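Local atomic coordinates of phenylalanine-4-hydroxylase (Colwellia psychrerythraea, PDB entry 2V28), a protein that probably hydroxylates L-phenylalanine to L-tyrosine, using molecular oxygen, tetrahydrobiopterin and a bound iron, in the first step of phenylalanine breakdown. Residues A[22-27]-A[104-109]; A[78-83]-A[97-102]; A[134-139]-A[228-233]; A[198-203]-A[222-227]; A[212-217]-A[254-259]. All coordinates share one frame; numbering follows the deposited sequence. Where two conformers were deposited one is given.

Contact 1: residues A[22-27]-A[104-109]; sequences TEENLI and TFIRSR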
# COMPACT_ATOMS: atom_id res chain seq x y z
N THR A 22 2.74 13.79 32.23
CA THR A 22 4.17 13.87 31.87
C THR A 22 4.48 12.95 30.71
O THR A 22 5.22 13.33 29.81
CB THR A 22 5.12 13.54 33.04
OG1 THR A 22 4.85 12.22 33.51
CG2 THR A 22 4.96 14.53 34.18
N GLU A 23 3.91 11.74 30.74
CA GLU A 23 4.05 10.77 29.64
C GLU A 23 3.55 11.28 28.27
O GLU A 23 4.24 11.14 27.27
CB GLU A 23 3.31 9.46 30.02
CG GLU A 23 3.00 8.50 28.87
CD GLU A 23 4.21 7.71 28.39
OE1 GLU A 23 5.36 8.08 28.73
OE2 GLU A 23 3.99 6.69 27.68
N GLU A 24 2.35 11.84 28.24
CA GLU A 24 1.85 12.50 27.04
C GLU A 24 2.78 13.63 26.54
O GLU A 24 3.08 13.68 25.37
CB GLU A 24 0.41 12.95 27.25
CG GLU A 24 -0.47 11.73 27.55
CD GLU A 24 -1.84 12.08 28.02
OE1 GLU A 24 -1.99 13.09 28.73
OE2 GLU A 24 -2.78 11.35 27.66
N ASN A 25 3.25 14.50 27.44
CA ASN A 25 4.20 15.57 27.08
C ASN A 25 5.58 15.07 26.60
O ASN A 25 6.24 15.73 25.80
CB ASN A 25 4.38 16.55 28.26
CG ASN A 25 3.13 17.42 28.53
OD1 ASN A 25 2.32 17.72 27.65
ND2 ASN A 25 2.99 17.86 29.79
N LEU A 26 6.03 13.92 27.10
CA LEU A 26 7.27 13.29 26.63
C LEU A 26 7.12 12.71 25.24
O LEU A 26 8.04 12.76 24.43
CB LEU A 26 7.69 12.16 27.58
CG LEU A 26 8.63 12.47 28.73
CD1 LEU A 26 8.55 11.36 29.80
CD2 LEU A 26 10.08 12.64 28.21
N ILE A 27 5.96 12.12 24.99
CA ILE A 27 5.61 11.63 23.66
C ILE A 27 5.63 12.79 22.62
O ILE A 27 6.20 12.63 21.55
CB ILE A 27 4.24 10.90 23.70
CG1 ILE A 27 4.39 9.49 24.32
CG2 ILE A 27 3.62 10.82 22.32
CD1 ILE A 27 3.04 8.81 24.69
N THR A 104 -8.30 16.38 20.73
CA THR A 104 -7.34 16.53 21.81
C THR A 104 -6.91 15.20 22.45
O THR A 104 -7.32 14.82 23.55
CB THR A 104 -7.86 17.54 22.83
OG1 THR A 104 -9.08 17.03 23.36
CG2 THR A 104 -8.12 18.88 22.15
N PHE A 105 -6.07 14.48 21.71
CA PHE A 105 -5.44 13.29 22.20
C PHE A 105 -4.08 13.19 21.52
O PHE A 105 -3.85 13.83 20.50
CB PHE A 105 -6.30 12.02 21.93
CG PHE A 105 -6.37 11.60 20.47
CD1 PHE A 105 -7.41 12.05 19.64
CD2 PHE A 105 -5.43 10.72 19.93
CE1 PHE A 105 -7.48 11.66 18.30
CE2 PHE A 105 -5.49 10.33 18.60
CZ PHE A 105 -6.53 10.79 17.78
N ILE A 106 -3.20 12.38 22.10
CA ILE A 106 -1.91 12.04 21.51
C ILE A 106 -1.79 10.51 21.41
O ILE A 106 -2.36 9.75 22.20
CB ILE A 106 -0.73 12.66 22.31
CG1 ILE A 106 0.57 12.68 21.49
CG2 ILE A 106 -0.54 11.96 23.66
CD1 ILE A 106 1.41 13.93 21.66
N ARG A 107 -1.05 10.07 20.41
CA ARG A 107 -0.90 8.66 20.07
C ARG A 107 -0.23 7.89 21.22
O ARG A 107 0.42 8.49 22.04
CB ARG A 107 -0.07 8.51 18.80
CG ARG A 107 1.38 8.98 18.98
CD ARG A 107 2.09 9.08 17.64
NE ARG A 107 1.58 10.20 16.86
CZ ARG A 107 2.13 10.65 15.74
NH1 ARG A 107 3.21 10.07 15.24
NH2 ARG A 107 1.58 11.66 15.11
N SER A 108 -0.41 6.57 21.25
CA SER A 108 0.27 5.72 22.24
C SER A 108 1.73 5.57 21.86
O SER A 108 2.08 5.82 20.72
CB SER A 108 -0.38 4.34 22.24
OG SER A 108 -0.38 3.78 20.93
N ARG A 109 2.59 5.14 22.80
CA ARG A 109 3.97 4.77 22.45
C ARG A 109 4.02 3.77 21.31
O ARG A 109 4.85 3.89 20.41
CB ARG A 109 4.72 4.12 23.62
CG ARG A 109 5.04 5.04 24.77
CD ARG A 109 6.30 5.82 24.53
NE ARG A 109 6.44 6.80 25.60
CZ ARG A 109 7.44 7.67 25.71
NH1 ARG A 109 8.40 7.70 24.79
NH2 ARG A 109 7.45 8.52 26.74
O HOH W 1 -4.22 11.34 24.84
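Arg109 reaches over the first turn of helix 22-39 and holds the carboxylate of Glu23. Past CB its chain bends at chi2 (-84°), bringing CG alongside Glu23 OE2 and CD near Ile27 CG1. Arg109 NE bonds Glu23 OE2 at 3.2 Å and Arg109 NH2 bonds Glu23 OE1 at 2.9 Å, a side-on salt bridge. Both oxygens lie in the guanidinium plane, yet the nitrogens meet them from above the carboxylate. CZ passes Ile27 CG1, which lies over one guanidinium face, toward its rim, and NH1 turns to a second acid, Glu30. With an alanine in place of Glu23, Arg109 NE and NH2 would probably lose their anionic mate. The bridge ties helix 22-39 to the loop between strand 99-103 and helix 120-127, on which the side chain of Arg107, salt-bridged to Asp119, comes about 4 Å (nearest atoms) from that of the iron ligand His122. Deeper in, Ile27 CG2 packs on Ile106 CG1 at 3.7 Å, and Ile106 CG2 rests 3.8 Å from Glu24 CB.

Contact 2: residues A[78-83]-A[97-102]; sequences ECYPVP and EKKFPV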
# COMPACT_ATOMS: atom_id res chain seq x y z
N GLU A 78 -8.69 29.93 14.34
CA GLU A 78 -8.60 29.43 15.70
C GLU A 78 -8.65 27.91 15.70
O GLU A 78 -9.15 27.30 14.75
CB GLU A 78 -9.70 30.02 16.61
CG GLU A 78 -11.07 29.39 16.46
CD GLU A 78 -12.16 30.08 17.27
OE1 GLU A 78 -13.28 30.21 16.71
OE2 GLU A 78 -11.93 30.47 18.43
N CYS A 79 -8.07 27.30 16.73
CA CYS A 79 -8.17 25.87 16.92
C CYS A 79 -9.53 25.65 17.55
O CYS A 79 -10.00 26.48 18.34
CB CYS A 79 -7.08 25.36 17.83
SG CYS A 79 -5.48 25.36 17.06
N TYR A 80 -10.18 24.56 17.17
CA TYR A 80 -11.51 24.28 17.63
C TYR A 80 -11.55 22.82 18.10
O TYR A 80 -11.41 21.90 17.30
CB TYR A 80 -12.52 24.56 16.51
CG TYR A 80 -13.96 24.62 16.99
CD1 TYR A 80 -14.47 25.80 17.51
CD2 TYR A 80 -14.80 23.51 16.93
CE1 TYR A 80 -15.79 25.88 17.97
CE2 TYR A 80 -16.13 23.58 17.38
CZ TYR A 80 -16.61 24.78 17.89
OH TYR A 80 -17.90 24.89 18.36
N PRO A 81 -11.71 22.60 19.41
CA PRO A 81 -11.60 21.24 19.95
C PRO A 81 -12.81 20.41 19.49
O PRO A 81 -13.92 20.91 19.46
CB PRO A 81 -11.65 21.45 21.46
CG PRO A 81 -12.52 22.70 21.62
CD PRO A 81 -12.06 23.59 20.45
N VAL A 82 -12.57 19.17 19.08
CA VAL A 82 -13.66 18.36 18.54
C VAL A 82 -13.38 16.94 19.02
O VAL A 82 -12.29 16.67 19.51
CB VAL A 82 -13.75 18.40 16.97
CG1 VAL A 82 -14.22 19.75 16.47
CG2 VAL A 82 -12.40 18.02 16.33
N PRO A 83 -14.37 16.03 18.87
CA PRO A 83 -14.14 14.61 19.15
C PRO A 83 -13.08 13.95 18.29
O PRO A 83 -12.58 14.53 17.30
CB PRO A 83 -15.50 13.95 18.89
CG PRO A 83 -16.49 15.04 18.99
CD PRO A 83 -15.79 16.29 18.52
N GLU A 97 -15.75 28.40 8.49
CA GLU A 97 -15.86 29.41 9.54
C GLU A 97 -14.48 29.76 10.11
O GLU A 97 -14.40 30.44 11.13
CB GLU A 97 -16.81 28.95 10.66
CG GLU A 97 -18.30 28.96 10.27
CD GLU A 97 -19.24 28.58 11.41
OE1 GLU A 97 -18.87 28.77 12.59
OE2 GLU A 97 -20.34 28.06 11.12
N LYS A 98 -13.40 29.34 9.43
CA LYS A 98 -12.03 29.59 9.93
C LYS A 98 -11.81 28.99 11.32
O LYS A 98 -11.20 29.60 12.20
CB LYS A 98 -11.74 31.09 9.92
CG LYS A 98 -11.88 31.74 8.55
CD LYS A 98 -11.72 33.27 8.57
CE LYS A 98 -10.29 33.71 8.85
NZ LYS A 98 -10.10 35.19 8.72
N LYS A 99 -12.34 27.80 11.52
CA LYS A 99 -12.25 27.07 12.76
C LYS A 99 -11.58 25.79 12.38
O LYS A 99 -12.12 24.99 11.61
CB LYS A 99 -13.65 26.78 13.34
CG LYS A 99 -14.32 28.02 13.93
CD LYS A 99 -15.81 27.77 14.14
CE LYS A 99 -16.39 28.71 15.19
NZ LYS A 99 -17.05 29.86 14.54
N PHE A 100 -10.37 25.59 12.90
CA PHE A 100 -9.63 24.41 12.58
C PHE A 100 -9.84 23.33 13.65
O PHE A 100 -9.50 23.54 14.82
CB PHE A 100 -8.15 24.71 12.36
CG PHE A 100 -7.40 23.52 11.87
CD1 PHE A 100 -7.55 23.09 10.55
CD2 PHE A 100 -6.60 22.77 12.74
CE1 PHE A 100 -6.90 21.97 10.10
CE2 PHE A 100 -5.93 21.64 12.29
CZ PHE A 100 -6.09 21.24 10.96
N PRO A 101 -10.43 22.19 13.24
CA PRO A 101 -10.78 21.11 14.16
C PRO A 101 -9.55 20.40 14.68
O PRO A 101 -8.70 19.96 13.88
CB PRO A 101 -11.58 20.15 13.29
CG PRO A 101 -11.88 20.83 12.07
CD PRO A 101 -10.85 21.88 11.87
N VAL A 102 -9.46 20.29 16.00
CA VAL A 102 -8.38 19.54 16.62
C VAL A 102 -8.95 18.57 17.66
O VAL A 102 -9.63 18.98 18.61
CB VAL A 102 -7.32 20.45 17.28
CG1 VAL A 102 -6.22 19.57 17.93
CG2 VAL A 102 -6.72 21.42 16.25
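Strands 78-82 and 99-102 run parallel at an angle of 41°, with Cys79 beside Phe100, Tyr80 beside Pro101 and Pro81 beside Val102. Phe100 N bonds Glu78 O at 2.8 Å, and Tyr80 N returns to Phe100 O at 2.7 Å; Val102 N to Tyr80 O and Val82 N to Val102 O continue the ladder. Pro81 and Pro101, which have no N-H to give, sit where none is needed between the strands, and, like Cys79 CA, their CA atoms approach carbonyl oxygens of the partner strand. On the face carrying Tyr80 and Lys99, the lysine chain runs beside the tyrosine, pointing the same way, with Lys99 CE 4.0 Å from Tyr80 CE1. A turn at chi4 (98°) carries Lys99 NZ to Glu97 OE1, a salt bridge of 2.9 Å, while Glu78 OE1 stays by the lysine methylenes. Val82 CG2 lies against Pro101 CB at 3.8 Å. The other face holds Cys79, whose SG is 4.2 Å from Val102 CG2. This pair forms the strands of a beta-alpha-beta crossover: helix 88-96 packs on Tyr80, Val82 and Lys99, helix 64-74 on Cys79, and helix 120-127 on Phe100 through Glu123 and the iron ligand His127.

Contact 3: residues A[134-139]-A[228-233]; sequences SSFANY and TKVSDL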
# COMPACT_ATOMS: atom_id res chain seq x y z
N SER A 134 -1.40 33.55 5.11
CA SER A 134 -2.64 34.07 4.53
C SER A 134 -3.13 33.31 3.29
O SER A 134 -4.33 33.09 3.15
CB SER A 134 -2.55 35.58 4.26
OG SER A 134 -2.49 36.30 5.48
N SER A 135 -2.22 32.91 2.41
CA SER A 135 -2.57 32.15 1.20
C SER A 135 -3.14 30.76 1.57
O SER A 135 -4.18 30.36 1.07
CB SER A 135 -1.36 31.97 0.29
OG SER A 135 -1.02 33.20 -0.35
N PHE A 136 -2.44 30.05 2.42
CA PHE A 136 -2.87 28.73 2.87
C PHE A 136 -4.14 28.80 3.72
O PHE A 136 -5.07 28.03 3.50
CB PHE A 136 -1.72 28.09 3.63
CG PHE A 136 -1.93 26.67 3.95
CD1 PHE A 136 -1.41 25.67 3.13
CD2 PHE A 136 -2.69 26.31 5.07
CE1 PHE A 136 -1.61 24.32 3.45
CE2 PHE A 136 -2.90 25.00 5.39
CZ PHE A 136 -2.34 23.99 4.58
N ALA A 137 -4.19 29.72 4.69
CA ALA A 137 -5.39 29.85 5.54
C ALA A 137 -6.59 30.20 4.68
O ALA A 137 -7.62 29.56 4.77
CB ALA A 137 -5.19 30.88 6.63
N ASN A 138 -6.44 31.19 3.80
CA ASN A 138 -7.53 31.58 2.91
C ASN A 138 -8.02 30.50 1.98
O ASN A 138 -9.23 30.35 1.78
CB ASN A 138 -7.18 32.83 2.12
CG ASN A 138 -7.17 34.06 2.98
OD1 ASN A 138 -7.75 34.06 4.07
ND2 ASN A 138 -6.47 35.10 2.54
N TYR A 139 -7.08 29.75 1.42
CA TYR A 139 -7.37 28.54 0.67
C TYR A 139 -8.18 27.50 1.47
O TYR A 139 -9.16 26.96 0.98
CB TYR A 139 -6.06 27.92 0.15
CG TYR A 139 -6.23 26.58 -0.53
CD1 TYR A 139 -6.69 26.51 -1.84
CD2 TYR A 139 -5.92 25.39 0.12
CE1 TYR A 139 -6.86 25.29 -2.47
CE2 TYR A 139 -6.07 24.16 -0.51
CZ TYR A 139 -6.55 24.11 -1.81
OH TYR A 139 -6.71 22.92 -2.52
N THR A 228 4.61 25.72 -7.18
CA THR A 228 5.94 26.36 -7.10
C THR A 228 6.13 27.08 -5.77
O THR A 228 7.23 27.18 -5.26
CB THR A 228 6.20 27.39 -8.25
OG1 THR A 228 5.24 28.43 -8.16
CG2 THR A 228 6.07 26.75 -9.59
N LYS A 229 5.03 27.56 -5.20
CA LYS A 229 5.05 28.21 -3.92
C LYS A 229 3.67 28.10 -3.31
O LYS A 229 2.70 27.92 -4.02
CB LYS A 229 5.46 29.67 -4.08
CG LYS A 229 4.86 30.38 -5.29
CD LYS A 229 5.23 31.84 -5.34
CE LYS A 229 6.40 32.11 -6.31
N VAL A 230 3.61 28.20 -2.00
CA VAL A 230 2.34 28.13 -1.27
C VAL A 230 1.34 29.16 -1.83
O VAL A 230 0.19 28.84 -2.03
CB VAL A 230 2.58 28.25 0.25
CG1 VAL A 230 1.25 28.51 1.01
CG2 VAL A 230 3.20 26.98 0.75
N SER A 231 1.79 30.37 -2.16
CA SER A 231 0.90 31.40 -2.76
C SER A 231 0.23 31.01 -4.09
O SER A 231 -0.75 31.63 -4.52
CB SER A 231 1.62 32.73 -2.88
OG SER A 231 2.68 32.66 -3.83
N ASP A 232 0.73 29.98 -4.75
CA ASP A 232 0.06 29.40 -5.92
C ASP A 232 -1.40 28.96 -5.62
O ASP A 232 -2.24 28.98 -6.52
CB ASP A 232 0.87 28.26 -6.49
CG ASP A 232 2.10 28.74 -7.23
OD1 ASP A 232 2.23 29.97 -7.45
OD2 ASP A 232 2.91 27.89 -7.61
N LEU A 233 -1.67 28.58 -4.36
CA LEU A 233 -3.02 28.29 -3.87
C LEU A 233 -4.04 29.42 -4.06
O LEU A 233 -5.24 29.15 -4.12
CB LEU A 233 -2.98 27.92 -2.38
CG LEU A 233 -2.33 26.57 -2.00
CD1 LEU A 233 -2.28 26.41 -0.47
CD2 LEU A 233 -3.05 25.42 -2.66
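Leu233 sets its CD2 methyl squarely over one face of the Tyr139 ring, 3.7 Å from the centroid and 4° off the normal, a CH-pi contact. The Phe136 ring is used differently: Val230 CG1 comes to its edge, near the ring plane, and Phe136 CD1 meets Leu233 CD1 obliquely at 3.8 Å. Leu233 therefore serves both rings, one methyl lying over the tyrosine and the other touching Phe136 CD1 and Tyr139 CD2. Both aromatic side chains have CG anti to the backbone N (chi1 -171° in Phe136, 174° in Tyr139), and three residues apart on the helix they present neighbouring surfaces to the leucine. Val230 CG1 also packs on Phe136 CB at 4.0 Å. Toward the start of the helix the small Ser135 packs on the backbone of Ser231, its OG 3.6 Å from Ser231 CA; that OG gives its hydrogen bond to Asp234 OD1, just past the loop. No hydrogen bond joins the two segments themselves, so their fit rests on side-chain packing. The loop is braced from within by Asp232 OD2, which accepts from Thr228 N at 2.8 Å and, more from above the carboxylate, from Lys229 N at 3.2 Å. The start of helix 134-146 is packed against the 3-10 turn between strand 223-227 and helix 234-238, while helix 152-167 touches Phe136 and Tyr139 and supplies Thr165, the hydrogen-bond partner of Tyr139 OH.

Contact 4: residues A[198-203]-A[222-227]; sequences TDVDRK and PIYYML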
# COMPACT_ATOMS: atom_id res chain seq x y z
N THR A 198 12.75 7.12 -5.39
CA THR A 198 13.29 7.34 -6.72
C THR A 198 12.18 7.33 -7.73
O THR A 198 12.14 8.17 -8.62
CB THR A 198 14.36 6.29 -7.13
OG1 THR A 198 15.36 6.14 -6.10
CG2 THR A 198 15.05 6.74 -8.38
N ASP A 199 11.23 6.42 -7.55
CA ASP A 199 10.29 6.04 -8.60
C ASP A 199 8.91 6.69 -8.55
O ASP A 199 8.14 6.57 -9.50
CB ASP A 199 10.16 4.51 -8.67
CG ASP A 199 11.41 3.86 -9.23
OD1 ASP A 199 11.70 4.10 -10.43
OD2 ASP A 199 12.12 3.15 -8.48
N VAL A 200 8.60 7.37 -7.46
CA VAL A 200 7.32 8.05 -7.31
C VAL A 200 7.23 9.21 -8.31
O VAL A 200 8.24 9.86 -8.62
CB VAL A 200 7.10 8.45 -5.82
CG1 VAL A 200 7.98 9.63 -5.42
CG2 VAL A 200 5.66 8.74 -5.53
N ASP A 201 6.03 9.45 -8.83
CA ASP A 201 5.74 10.47 -9.84
C ASP A 201 5.44 11.80 -9.14
O ASP A 201 4.50 11.88 -8.34
CB ASP A 201 4.46 10.06 -10.57
CG ASP A 201 4.69 9.13 -11.74
OD1 ASP A 201 5.86 8.79 -12.05
OD2 ASP A 201 3.67 8.75 -12.36
N ARG A 202 6.23 12.83 -9.40
CA ARG A 202 5.93 14.14 -8.82
C ARG A 202 5.62 15.04 -9.99
O ARG A 202 6.50 15.32 -10.83
CB ARG A 202 7.10 14.68 -7.98
CG ARG A 202 7.49 13.79 -6.80
CD ARG A 202 8.95 14.02 -6.36
NE ARG A 202 9.37 13.11 -5.28
CZ ARG A 202 10.14 12.04 -5.43
NH1 ARG A 202 10.61 11.71 -6.63
NH2 ARG A 202 10.44 11.29 -4.37
N LYS A 203 4.35 15.46 -10.07
CA LYS A 203 3.80 16.11 -11.24
C LYS A 203 3.57 17.57 -10.97
O LYS A 203 3.32 17.93 -9.82
CB LYS A 203 2.49 15.43 -11.66
CG LYS A 203 2.68 13.98 -12.08
CD LYS A 203 1.37 13.25 -12.32
CE LYS A 203 1.61 12.06 -13.24
NZ LYS A 203 0.46 11.13 -13.35
N PRO A 222 1.85 6.88 -4.98
CA PRO A 222 2.61 6.83 -6.21
C PRO A 222 2.70 8.14 -6.93
O PRO A 222 3.55 8.29 -7.82
CB PRO A 222 1.85 5.81 -7.07
CG PRO A 222 0.48 5.79 -6.53
CD PRO A 222 0.51 6.28 -5.13
N ILE A 223 1.85 9.09 -6.56
CA ILE A 223 1.83 10.38 -7.22
C ILE A 223 1.74 11.50 -6.22
O ILE A 223 1.00 11.43 -5.23
CB ILE A 223 0.63 10.54 -8.22
CG1 ILE A 223 0.60 9.46 -9.29
CG2 ILE A 223 0.66 11.94 -8.87
CD1 ILE A 223 -0.80 9.29 -9.96
N TYR A 224 2.51 12.55 -6.48
CA TYR A 224 2.35 13.79 -5.72
C TYR A 224 2.22 14.92 -6.72
O TYR A 224 2.70 14.79 -7.85
CB TYR A 224 3.56 14.06 -4.84
CG TYR A 224 3.80 13.11 -3.67
CD1 TYR A 224 4.35 11.84 -3.88
CD2 TYR A 224 3.52 13.49 -2.36
CE1 TYR A 224 4.61 11.00 -2.84
CE2 TYR A 224 3.79 12.63 -1.28
CZ TYR A 224 4.32 11.39 -1.54
OH TYR A 224 4.60 10.51 -0.53
N TYR A 225 1.66 16.04 -6.28
CA TYR A 225 1.56 17.22 -7.12
C TYR A 225 2.30 18.40 -6.53
O TYR A 225 2.21 18.65 -5.32
CB TYR A 225 0.08 17.59 -7.38
CG TYR A 225 -0.61 16.64 -8.29
CD1 TYR A 225 -1.25 15.49 -7.80
CD2 TYR A 225 -0.63 16.88 -9.68
CE1 TYR A 225 -1.88 14.61 -8.67
CE2 TYR A 225 -1.23 16.01 -10.53
CZ TYR A 225 -1.86 14.89 -10.03
OH TYR A 225 -2.47 14.04 -10.92
N MET A 226 2.97 19.17 -7.38
CA MET A 226 3.85 20.21 -6.91
C MET A 226 3.30 21.55 -7.35
O MET A 226 3.04 21.73 -8.55
CB MET A 226 5.24 20.02 -7.54
CG MET A 226 5.94 18.71 -7.15
SD MET A 226 7.58 18.63 -7.94
CE MET A 226 7.06 18.59 -9.65
N LEU A 227 3.13 22.49 -6.40
CA LEU A 227 3.04 23.89 -6.76
C LEU A 227 4.46 24.43 -6.86
O LEU A 227 5.40 23.68 -6.62
CB LEU A 227 2.34 24.70 -5.68
CG LEU A 227 1.00 24.20 -5.20
CD1 LEU A 227 0.58 24.93 -3.95
CD2 LEU A 227 -0.02 24.35 -6.31
O HOH W 2 -1.86 12.32 -13.35
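This is parallel strand pairing at one side of the mixed sheet: strand 201-204, outermost within the chain, lies beside strand 223-227, the two forming a beta-alpha-beta unit with helix 207-211. Asp201 N bonds Pro222 O, Asp201 O receives Tyr224 N at 2.8 Å, Lys203 N goes to Tyr224 O at 2.8 Å, and Met226 N to Lys203 O. On the face with Ile223 and Tyr225, the extended Lys203 chain runs beside the tyrosine, Lys203 CB 3.9 Å from Tyr225 CE2, and crosses Ile223 with CD 3.8 Å from its CG2. A water links Lys203 NZ to Tyr225 OH, which also bonds Thr213. A phenylalanine in place of Tyr225 would probably leave that water and the Thr213 hydroxyl without this partner. On the Arg202 side, Met226 SD lies 4.0 Å from Arg202 CB. Strand 170-173 flanks strand 223-227 as its other neighbour, helix 188-196 packs on Tyr224, and helix 207-211 touches Tyr225.

Contact 5: residues A[212-217]-A[254-259]; sequences RTPYRI and LGLHEA. With SO4 (sulfate ion), chain C.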
# COMPACT_ATOMS: atom_id res chain seq x y z
N ARG A 212 -8.92 14.25 -11.06
CA ARG A 212 -9.11 12.98 -11.78
C ARG A 212 -8.19 11.89 -11.24
O ARG A 212 -8.14 10.79 -11.80
CB ARG A 212 -8.86 13.15 -13.28
CG ARG A 212 -9.92 14.05 -14.00
CD ARG A 212 -9.76 14.08 -15.49
NE ARG A 212 -9.96 12.77 -16.09
CZ ARG A 212 -9.04 12.15 -16.83
NH1 ARG A 212 -7.86 12.71 -17.07
NH2 ARG A 212 -9.29 10.95 -17.33
N THR A 213 -7.45 12.17 -10.15
CA THR A 213 -6.41 11.21 -9.70
C THR A 213 -6.87 10.25 -8.60
O THR A 213 -7.10 10.67 -7.45
CB THR A 213 -5.12 11.89 -9.26
OG1 THR A 213 -4.59 12.65 -10.37
CG2 THR A 213 -4.07 10.86 -8.86
N PRO A 214 -7.00 8.94 -8.93
CA PRO A 214 -7.42 7.98 -7.91
C PRO A 214 -6.35 7.91 -6.85
O PRO A 214 -5.14 8.02 -7.18
CB PRO A 214 -7.46 6.64 -8.66
CG PRO A 214 -7.58 7.01 -10.09
CD PRO A 214 -6.71 8.25 -10.19
N TYR A 215 -6.74 7.69 -5.60
CA TYR A 215 -5.74 7.53 -4.53
C TYR A 215 -6.24 6.63 -3.40
O TYR A 215 -7.43 6.44 -3.23
CB TYR A 215 -5.32 8.90 -3.96
CG TYR A 215 -6.38 9.58 -3.15
CD1 TYR A 215 -6.40 9.49 -1.75
CD2 TYR A 215 -7.39 10.31 -3.78
CE1 TYR A 215 -7.39 10.13 -1.01
CE2 TYR A 215 -8.38 10.92 -3.06
CZ TYR A 215 -8.38 10.85 -1.69
OH TYR A 215 -9.38 11.47 -1.01
N ARG A 216 -5.32 6.11 -2.61
CA ARG A 216 -5.70 5.27 -1.47
C ARG A 216 -4.92 5.77 -0.27
O ARG A 216 -3.80 6.23 -0.42
CB ARG A 216 -5.42 3.79 -1.73
CG ARG A 216 -6.22 3.11 -2.85
CD ARG A 216 -7.71 3.01 -2.53
NE ARG A 216 -8.47 2.50 -3.67
CZ ARG A 216 -9.08 3.26 -4.60
NH1 ARG A 216 -9.02 4.58 -4.55
NH2 ARG A 216 -9.74 2.68 -5.61
N ILE A 217 -5.50 5.71 0.91
CA ILE A 217 -4.89 6.40 2.03
C ILE A 217 -3.87 5.57 2.80
O ILE A 217 -3.00 6.12 3.48
CB ILE A 217 -5.97 7.04 3.00
CG1 ILE A 217 -6.57 5.99 3.93
CG2 ILE A 217 -7.05 7.80 2.19
CD1 ILE A 217 -7.53 6.54 4.91
N LEU A 254 -15.36 13.28 -17.60
CA LEU A 254 -14.21 12.64 -18.20
C LEU A 254 -13.91 11.31 -17.53
O LEU A 254 -13.43 10.40 -18.16
CB LEU A 254 -12.97 13.57 -18.18
CG LEU A 254 -13.05 14.75 -19.15
CD1 LEU A 254 -11.86 15.71 -18.95
CD2 LEU A 254 -13.11 14.24 -20.56
N GLY A 255 -14.24 11.17 -16.26
CA GLY A 255 -13.92 9.95 -15.51
C GLY A 255 -12.54 10.08 -14.92
O GLY A 255 -11.77 10.95 -15.35
N LEU A 256 -12.18 9.22 -13.97
CA LEU A 256 -10.84 9.28 -13.35
C LEU A 256 -9.71 8.87 -14.28
O LEU A 256 -9.91 8.06 -15.18
CB LEU A 256 -10.79 8.45 -12.06
CG LEU A 256 -11.80 8.88 -10.98
CD1 LEU A 256 -11.64 8.00 -9.80
CD2 LEU A 256 -11.56 10.33 -10.58
N HIS A 257 -8.52 9.43 -14.10
CA HIS A 257 -7.36 8.91 -14.79
C HIS A 257 -7.26 7.42 -14.43
O HIS A 257 -7.83 6.96 -13.43
CB HIS A 257 -6.10 9.67 -14.38
CG HIS A 257 -4.92 9.43 -15.26
ND1 HIS A 257 -4.17 8.28 -15.21
CD2 HIS A 257 -4.33 10.23 -16.19
CE1 HIS A 257 -3.17 8.36 -16.07
NE2 HIS A 257 -3.25 9.53 -16.68
N GLU A 258 -6.64 6.64 -15.30
CA GLU A 258 -6.44 5.25 -15.00
C GLU A 258 -5.55 5.21 -13.75
O GLU A 258 -4.55 5.92 -13.68
CB GLU A 258 -5.78 4.53 -16.19
CG GLU A 258 -5.53 3.06 -15.86
CD GLU A 258 -4.63 2.33 -16.85
OE1 GLU A 258 -4.01 2.99 -17.72
OE2 GLU A 258 -4.55 1.09 -16.75
N ALA A 259 -5.94 4.42 -12.75
CA ALA A 259 -5.17 4.31 -11.52
C ALA A 259 -3.78 3.71 -11.72
O ALA A 259 -3.58 2.84 -12.56
CB ALA A 259 -5.92 3.52 -10.50
S SO4 C . -6.53 9.30 -19.01
O1 SO4 C . -5.90 8.24 -18.21
O2 SO4 C . -6.13 9.15 -20.41
O3 SO4 C . -7.98 9.14 -18.90
O4 SO4 C . -6.14 10.64 -18.56
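Arg212 and the backbone of Gly255 to His257 form the close-fitting part of this contact. Arg212 NE points at Gly255 O almost along the C=O axis, 2.7 Å away, and NH2 adds a weak bond to the same oxygen. In return, Arg212 O accepts His257 N at 2.7 Å, in the carbonyl plane, so one residue holds the loop through both its backbone and its side chain. The arginine bends at chi3 (63°), folding its guanidinium back so that His257 N lies over one face, toward the rim. The positive phi of Gly255, just after helix 241-254, suits a residue without CB. Pro214 fits closely too, its CG 3.3 Å from His257 O and 3.9 Å from Ala259 CB. On the looser solvent side, between Arg212 and the exposed His257, a sulfate, probably from the crystallisation liquor, takes hydrogen bonds from Arg212 NH2 to O3 at 2.7 Å and from Arg212 NH1 to O4 at 3.1 Å. Its O1 sits over the centre of the His257 ring, whose rotation is fixed by ND1 bonding Glu258 O at 2.8 Å. The contact joins the loops following helices 207-211 and 241-254, with helix 152-167 against Leu256 and helix 261-265 against Pro214 and Ala259.

In the fold
From the N terminus, helix 22-39 opens a long loop that contact 1 closes at 104-109; contact 2, the crossover of strands 78-82 and 99-103, is nested inside it and ends just before that return. Contacts 3 to 5 come later and are interlaced. Contact 3 brings helix 134-146 to the turn at 228-233 and encloses contact 4, the pairing of strands 201-204 and 223-227. Contact 5 crosses both, leaving from 212-217 and closing only at 254-259, after helix 241-254. Contacts 3 and 4 touch where Leu227 packs on Leu233, and contacts 4 and 5 where Tyr225 meets Thr213. Contacts 1 and 5 lie on opposite sides of the chain's centre, about 36 Å apart, centre to centre.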